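Local coordinates for probable low molecular weight protein-tyrosine-phosphatase AmsI (Erwinia amylovora, PDB 4D74) that probably removes phosphate from phosphotyrosine as a low molecular weight tyrosine phosphatase and may be required for making the exopolysaccharide amylovoran, a virulence factor, at residues Ile77-His82 against Ala152-Leu157; Ala140-Tyr143 against Ala149-Ala152. The protein carries 1 engineered substitution. All blocks are in the same frame, centred on the assembly; numbering follows the deposited sequence.

Contact 1: residues Ile77-His82 against Ala152-Leu157; sequences IVANEH and AVYGVL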
loop_
_atom_site.group_PDB
_atom_site.type_symbol
_atom_site.label_atom_id
_atom_site.label_comp_id
_atom_site.label_asym_id
_atom_site.label_seq_id
_atom_site.Cartn_x
_atom_site.Cartn_y
_atom_site.Cartn_z
ATOM N N ILE A 77 7.231 -28.534 3.978
ATOM C CA ILE A 77 6.646 -29.198 5.151
ATOM C C ILE A 77 5.577 -28.363 5.822
ATOM O O ILE A 77 4.469 -28.826 6.070
ATOM C CB ILE A 77 7.740 -29.605 6.159
ATOM C CG1 ILE A 77 8.583 -30.724 5.538
ATOM C CG2 ILE A 77 7.118 -30.048 7.482
ATOM C CD1 ILE A 77 9.921 -30.937 6.215
ATOM N N VAL A 78 5.890 -27.092 6.041
ATOM C CA VAL A 78 4.969 -26.198 6.720
ATOM C C VAL A 78 3.730 -25.965 5.857
ATOM O O VAL A 78 2.600 -26.034 6.346
ATOM C CB VAL A 78 5.677 -24.866 7.083
ATOM C CG1 VAL A 78 4.678 -23.843 7.570
ATOM C CG2 VAL A 78 6.766 -25.125 8.121
ATOM N N ALA A 79 3.927 -25.736 4.567
ATOM C CA ALA A 79 2.786 -25.515 3.692
ATOM C C ALA A 79 1.883 -26.737 3.658
ATOM O O ALA A 79 0.665 -26.609 3.703
ATOM C CB ALA A 79 3.250 -25.150 2.301
ATOM N N ASN A 80 2.492 -27.922 3.596
ATOM C CA ASN A 80 1.707 -29.155 3.560
ATOM C C ASN A 80 0.824 -29.332 4.790
ATOM O O ASN A 80 -0.321 -29.790 4.656
ATOM C CB ASN A 80 2.637 -30.385 3.456
ATOM C CG ASN A 80 3.319 -30.528 2.094
ATOM O OD1 ASN A 80 4.234 -31.333 1.963
ATOM N ND2 ASN A 80 2.907 -29.755 1.085
ATOM N N GLU A 81 1.357 -28.987 5.955
ATOM C CA GLU A 81 0.616 -29.037 7.218
ATOM C C GLU A 81 -0.633 -28.192 7.144
ATOM O O GLU A 81 -1.649 -28.554 7.706
ATOM C CB GLU A 81 1.481 -28.579 8.381
ATOM C CG GLU A 81 2.534 -29.598 8.771
ATOM C CD GLU A 81 3.589 -29.045 9.706
ATOM O OE1 GLU A 81 3.533 -27.845 10.070
ATOM O OE2 GLU A 81 4.487 -29.829 10.071
ATOM N N HIS A 82 -0.576 -27.091 6.395
ATOM C CA HIS A 82 -1.747 -26.243 6.205
ATOM C C HIS A 82 -2.524 -26.531 4.927
ATOM O O HIS A 82 -3.359 -25.740 4.524
ATOM C CB HIS A 82 -1.308 -24.788 6.218
ATOM C CG HIS A 82 -0.731 -24.354 7.520
ATOM N ND1 HIS A 82 0.612 -24.450 7.817
ATOM C CD2 HIS A 82 -1.319 -23.795 8.599
ATOM C CE1 HIS A 82 0.826 -23.971 9.025
ATOM N NE2 HIS A 82 -0.329 -23.577 9.526
ATOM N N ALA A 152 5.644 -19.113 11.457
ATOM C CA ALA A 152 5.194 -17.722 11.651
ATOM C C ALA A 152 5.024 -17.029 10.300
ATOM O O ALA A 152 3.980 -16.385 10.053
ATOM C CB ALA A 152 6.196 -16.981 12.514
ATOM N N VAL A 153 6.030 -17.149 9.449
ATOM C CA VAL A 153 5.988 -16.523 8.129
ATOM C C VAL A 153 4.865 -17.105 7.293
ATOM O O VAL A 153 4.164 -16.373 6.561
ATOM C CB VAL A 153 7.370 -16.540 7.453
ATOM C CG1 VAL A 153 7.285 -16.095 5.980
ATOM C CG2 VAL A 153 8.316 -15.608 8.206
ATOM N N TYR A 154 4.666 -18.421 7.327
ATOM C CA TYR A 154 3.551 -18.988 6.584
ATOM C C TYR A 154 2.237 -18.331 6.961
ATOM O O TYR A 154 1.435 -17.950 6.112
ATOM C CB TYR A 154 3.430 -20.510 6.828
ATOM C CG TYR A 154 2.327 -21.090 6.014
ATOM C CD1 TYR A 154 1.013 -21.095 6.454
ATOM C CD2 TYR A 154 2.613 -21.593 4.763
ATOM C CE1 TYR A 154 -0.002 -21.617 5.642
ATOM C CE2 TYR A 154 1.626 -22.092 3.948
ATOM C CZ TYR A 154 0.332 -22.109 4.390
ATOM O OH TYR A 154 -0.590 -22.661 3.530
ATOM N N GLY A 155 1.983 -18.175 8.262
ATOM C CA GLY A 155 0.732 -17.595 8.707
ATOM C C GLY A 155 0.540 -16.169 8.215
ATOM O O GLY A 155 -0.578 -15.772 7.865
ATOM N N VAL A 156 1.640 -15.419 8.188
ATOM C CA VAL A 156 1.629 -14.052 7.685
ATOM C C VAL A 156 1.316 -14.048 6.184
ATOM O O VAL A 156 0.448 -13.284 5.726
ATOM C CB VAL A 156 2.932 -13.319 7.988
ATOM C CG1 VAL A 156 2.898 -11.938 7.371
ATOM C CG2 VAL A 156 3.159 -13.142 9.504
ATOM N N LEU A 157 1.995 -14.914 5.439
ATOM C CA LEU A 157 1.737 -15.006 4.008
ATOM C C LEU A 157 0.299 -15.429 3.733
ATOM O O LEU A 157 -0.309 -14.939 2.807
ATOM C CB LEU A 157 2.683 -16.001 3.361
ATOM C CG LEU A 157 4.129 -15.569 3.235
ATOM C CD1 LEU A 157 5.022 -16.757 2.910
ATOM C CD2 LEU A 157 4.277 -14.527 2.137
HETATM O O HOH W 1 -3.117 -22.358 4.021
#

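Contact 2: residues Ala140-Tyr143 against Ala149-Ala152; sequences ADPY and AFEA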
loop_
_atom_site.group_PDB
_atom_site.type_symbol
_atom_site.label_atom_id
_atom_site.label_comp_id
_atom_site.label_asym_id
_atom_site.label_seq_id
_atom_site.Cartn_x
_atom_site.Cartn_y
_atom_site.Cartn_z
ATOM N N ALA A 140 9.016 -11.075 6.905
ATOM C CA ALA A 140 10.379 -11.465 7.203
ATOM C C ALA A 140 10.819 -12.682 6.422
ATOM O O ALA A 140 9.996 -13.487 5.997
ATOM C CB ALA A 140 10.468 -11.806 8.669
ATOM N N ASP A 141 12.140 -12.832 6.328
ATOM C CA ASP A 141 12.787 -13.907 5.590
ATOM C C ASP A 141 13.109 -15.087 6.529
ATOM O O ASP A 141 13.979 -14.931 7.389
ATOM C CB ASP A 141 14.081 -13.347 5.021
ATOM C CG ASP A 141 14.806 -14.317 4.112
ATOM O OD1 ASP A 141 14.338 -15.444 3.901
ATOM O OD2 ASP A 141 15.848 -13.882 3.583
ATOM N N PRO A 142 12.476 -16.238 6.345
ATOM C CA PRO A 142 12.739 -17.381 7.232
ATOM C C PRO A 142 13.858 -18.268 6.755
ATOM O O PRO A 142 14.123 -19.252 7.424
ATOM C CB PRO A 142 11.465 -18.167 7.167
ATOM C CG PRO A 142 10.971 -17.942 5.768
ATOM C CD PRO A 142 11.396 -16.554 5.393
ATOM N N TYR A 143 14.440 -17.984 5.602
ATOM C CA TYR A 143 15.383 -18.941 4.994
ATOM C C TYR A 143 16.528 -19.206 5.975
ATOM O O TYR A 143 17.124 -18.258 6.503
ATOM C CB TYR A 143 15.904 -18.392 3.692
ATOM C CG TYR A 143 16.848 -19.334 2.974
ATOM C CD1 TYR A 143 16.445 -20.634 2.640
ATOM C CD2 TYR A 143 18.118 -18.918 2.634
ATOM C CE1 TYR A 143 17.313 -21.504 1.980
ATOM C CE2 TYR A 143 18.996 -19.772 1.970
ATOM C CZ TYR A 143 18.583 -21.057 1.651
ATOM O OH TYR A 143 19.440 -21.903 0.986
ATOM N N ALA A 149 10.197 -19.988 12.726
ATOM C CA ALA A 149 10.244 -18.840 11.800
ATOM C C ALA A 149 9.429 -19.170 10.545
ATOM O O ALA A 149 8.626 -18.359 10.085
ATOM C CB ALA A 149 11.639 -18.495 11.428
ATOM N N PHE A 150 9.632 -20.356 9.983
ATOM C CA PHE A 150 8.822 -20.770 8.817
ATOM C C PHE A 150 7.330 -20.827 9.120
ATOM O O PHE A 150 6.509 -20.422 8.271
ATOM C CB PHE A 150 9.305 -22.143 8.241
ATOM C CG PHE A 150 10.571 -22.059 7.448
ATOM C CD1 PHE A 150 11.814 -22.189 8.043
ATOM C CD2 PHE A 150 10.529 -21.900 6.064
ATOM C CE1 PHE A 150 12.977 -22.120 7.301
ATOM C CE2 PHE A 150 11.690 -21.829 5.322
ATOM C CZ PHE A 150 12.924 -21.955 5.938
ATOM N N GLU A 151 6.926 -21.334 10.293
ATOM C CA GLU A 151 5.519 -21.391 10.644
ATOM C C GLU A 151 4.909 -19.992 10.777
ATOM O O GLU A 151 3.804 -19.741 10.291
ATOM C CB GLU A 151 5.281 -22.172 11.965
ATOM C CG GLU A 151 5.527 -23.667 11.821
ATOM C CD GLU A 151 4.334 -24.436 11.250
ATOM O OE1 GLU A 151 3.260 -23.830 10.987
ATOM O OE2 GLU A 151 4.486 -25.676 11.079
ATOM N N ALA A 152 5.644 -19.113 11.457
ATOM C CA ALA A 152 5.194 -17.722 11.651
ATOM C C ALA A 152 5.024 -17.029 10.300
ATOM O O ALA A 152 3.980 -16.385 10.053
ATOM C CB ALA A 152 6.196 -16.981 12.514
#

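Contact 1: residues Ile77-His82 against Ala152-Leu157
Tyr154 reaches from helix 147-169 to the last turn of helix 73-81, its ring stacked on one face by His82, with Val78 CG1 and Ala79 CA meeting it obliquely. With CG anti to the backbone N (chi1 -177°), the phenol reaches across to helix 73-81. The His82 imidazole lies over it in an offset stack, centroids 4.4 Å apart and planes inclined by 17°; the overlap falls near the rims, His82 CG standing 3.4 Å from Tyr154 CE1. The two side chains run past each other in opposite directions. The imidazole, just beyond the helix end, is anchored to the last turn: His82 ND1 donates to Val78 O at 2.9 Å, nearly straight at 163°, the donor lying above the carbonyl plane. Val78 CG1 touches Tyr154 CB at 3.6 Å, and out on the ring Ala79 CB packs against Tyr154 CE2 at 3.8 Å. The oxygen of a water lies 2.6 Å from Tyr154 OH, in the ring plane, and donates a weak bond to His82 O. Leu48 and Thr44 also touch Tyr154, which thus joins helices 147-169, 73-81 and 41-52 in the low molecular weight phosphatase fold, built round a four-stranded parallel sheet.

Contact 2: residues Ala140-Tyr143 against Ala149-Ala152
The loop carrying Asp141, the proton donor of the active site by similarity, is backed here by the first turns of helix 147-169, with Pro142 packed against Phe150 and Ala149. Pro142 CB sits almost exactly above the middle of the Phe150 ring, 3.9 Å from its centroid and only 6° off the ring normal, a CH-pi contact over the face. Pro142 CG lies over the same face nearer the rim, 4.0 Å from Phe150 CE2, so one side of the pyrrolidine rests on the aromatic ring. The two side chains cross at about a right angle. Phe150 gets there by swinging back beside its own backbone N, its CG anti to the carbonyl carbon (chi1 -76°), which carries the ring from the flank of the helix toward the loop. Pro142 CB also meets Ala149 CB at 4.3 Å, one residue back along the helix. The carbonyl of the proline comes close to the far end of the ring, Pro142 O standing 3.1 Å from Phe150 CE1, while Tyr143 CA packs against Phe150 CZ at 4.0 Å.

Within the loop, Tyr143 N donates to Asp141 OD1 at 3.1 Å, approaching from above the carboxylate plane. This Asx turn folds the chain round Pro142 and ties the acid to the backbone beyond it. Asp141 OD2 makes a long, weak ion pair with Arg41 NH2, itself of an active-site residue by similarity, and Cys40 touches both Pro142 and Phe150. These contacts are consistent with holding the Asp-Pro loop beside the phosphate-binding loop that carries Arg41, as in the active site of low molecular weight tyrosine phosphatases.

How the contacts relate
Both contacts use helix 147-169 and share Ala152, their centres lying 9 Å apart. Contact 2 packs the loop bearing Asp141 on the helix's first turns; contact 1, farther along, joins the same helix to helix 73-81. Phe150 of contact 2 also touches Val78 of contact 1, while Val153 CG2 approaches Ala140 O at 3.5 Å. Between them Glu151 OE2 lies 2.6 Å from Glu81 OE1, a closeness suggesting, perhaps, a shared proton; Arg147 forms a salt bridge with Glu81. Contact 2 is nearer the active site: the side chain of Pro142 lies about 4 Å from that of Arg41, an active-site residue by similarity, against about 9 Å for the Tyr154 side chain.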